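Local coordinates for bacterial regulatory proteins, TetR family (Nitrosomonas europaea, PDB 3NI7), which probably binds DNA as a transcriptional regulator of the TetR family, through an N-terminal helix-turn-helix domain, at residues A[38-41]-A[42-45]. Sequence-based numbering, arbitrary orientation.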
loop_
_atom_site.group_PDB
_atom_site.type_symbol
_atom_site.label_atom_id
_atom_site.label_comp_id
_atom_site.label_asym_id
_atom_site.label_seq_id
_atom_site.Cartn_x
_atom_site.Cartn_y
_atom_site.Cartn_z
ATOM N N ALA A 38 -11.965 20.637 29.737
ATOM C CA ALA A 38 -12.063 21.135 31.110
ATOM C C ALA A 38 -12.073 19.961 32.102
ATOM O O ALA A 38 -12.875 19.958 33.036
ATOM C CB ALA A 38 -13.309 21.993 31.283
ATOM N N VAL A 39 -11.199 18.970 31.900
ATOM C CA VAL A 39 -10.963 17.912 32.915
ATOM C C VAL A 39 -9.468 17.706 33.164
ATOM O O VAL A 39 -8.626 18.272 32.450
ATOM C CB VAL A 39 -11.544 16.558 32.491
ATOM C CG1 VAL A 39 -13.038 16.667 32.276
ATOM C CG2 VAL A 39 -10.811 16.022 31.247
ATOM N N SER A 40 -9.146 16.890 34.174
ATOM C CA SER A 40 -7.753 16.645 34.580
ATOM C C SER A 40 -7.076 15.589 33.726
ATOM O O SER A 40 -7.683 14.586 33.380
ATOM C CB SER A 40 -7.752 16.101 35.968
ATOM O OG SER A 40 -8.491 14.913 35.916
ATOM N N LEU A 41 -5.793 15.772 33.454
ATOM C CA LEU A 41 -5.023 14.780 32.731
ATOM C C LEU A 41 -5.173 13.389 33.374
ATOM O O LEU A 41 -5.175 12.367 32.727
ATOM C CB LEU A 41 -3.573 15.213 32.691
ATOM C CG LEU A 41 -2.628 14.441 31.787
ATOM C CD1 LEU A 41 -3.237 14.108 30.405
ATOM C CD2 LEU A 41 -1.327 15.225 31.621
ATOM N N ASP A 42 -5.331 13.343 34.676
ATOM C CA ASP A 42 -5.553 12.052 35.338
ATOM C C ASP A 42 -6.834 11.403 34.810
ATOM O O ASP A 42 -6.942 10.179 34.765
ATOM C CB ASP A 42 -5.611 12.212 36.859
ATOM C CG ASP A 42 -4.241 12.512 37.457
ATOM O OD1 ASP A 42 -4.037 12.499 38.742
ATOM O OD2 ASP A 42 -3.348 12.732 36.599
ATOM N N GLU A 43 -7.810 12.223 34.448
ATOM C CA GLU A 43 -9.062 11.698 33.954
ATOM C C GLU A 43 -8.896 11.154 32.547
ATOM O O GLU A 43 -9.415 10.107 32.206
ATOM C CB GLU A 43 -10.149 12.758 33.955
ATOM C CG GLU A 43 -11.209 12.568 35.044
ATOM C CD GLU A 43 -12.328 13.652 34.984
ATOM O OE1 GLU A 43 -12.105 14.826 35.430
ATOM O OE2 GLU A 43 -13.429 13.301 34.471
ATOM N N ILE A 44 -8.176 11.876 31.721
ATOM C CA ILE A 44 -7.941 11.407 30.359
ATOM C C ILE A 44 -7.188 10.080 30.335
ATOM O O ILE A 44 -7.513 9.182 29.558
ATOM C CB ILE A 44 -7.135 12.417 29.554
ATOM C CG1 ILE A 44 -7.925 13.710 29.396
ATOM C CG2 ILE A 44 -6.845 11.866 28.195
ATOM C CD1 ILE A 44 -9.423 13.483 29.221
ATOM N N ARG A 45 -6.206 9.938 31.217
ATOM C CA ARG A 45 -5.337 8.811 31.133
ATOM C C ARG A 45 -6.032 7.552 31.630
ATOM O O ARG A 45 -5.557 6.470 31.344
ATOM C CB ARG A 45 -4.018 9.089 31.836
ATOM C CG ARG A 45 -3.103 10.038 31.078
ATOM C CD ARG A 45 -1.674 10.143 31.633
ATOM N NE ARG A 45 -1.031 8.834 31.859
ATOM C CZ ARG A 45 -0.134 8.245 31.060
ATOM N NH1 ARG A 45 0.276 8.828 29.927
ATOM N NH2 ARG A 45 0.345 7.036 31.376
#
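The L41 and R45 side chains run side by side and point the same way, with L41 CD1 4.1 Å from R45 CG. L41 has CG anti to its backbone N (chi1 -170°), which puts CD1 alongside R45 and 4.3 Å from I44 CB. L41 also touches L30 and Y31 of helix 30-36. The E43 side chain reaches back past S40 OG to V39 at the start of helix 41-47. Its chain is extended beyond CG and crosses the V39 side chain at about a right angle. The carboxylate end lies against V39, with OE1 3.5 Å from V39 CB. This contact is van der Waals in kind. The E43 backbone is held by S40, the N-cap residue. S40 OG, turned to the first turn of the helix, accepts from E43 N at 3.1 Å, a bent bond with an N-H...O angle of 135°. S40 O serves two donors. I44 N reaches it in the carbonyl plane at 3.2 Å, whereas E43 N lies above that plane. The next bond along runs from R45 N to L41 O, 3.0 Å. All these residues fall in the predicted helix-turn-helix motif. Residues 38-40 lie in the turn between helix 30-36 and helix 41-47, with a Schellman motif at A38. Helix 41-47 is the second helix of the motif, the position of the recognition helix in TetR-family regulators. Shortening E43 to an alanine takes away CG and the carboxylate, and would probably open a gap beside V39 CB and CG1. V39 CG2 meets I44 CD1 at 3.5 Å, and I44 also packs on A34 of helix 30-36.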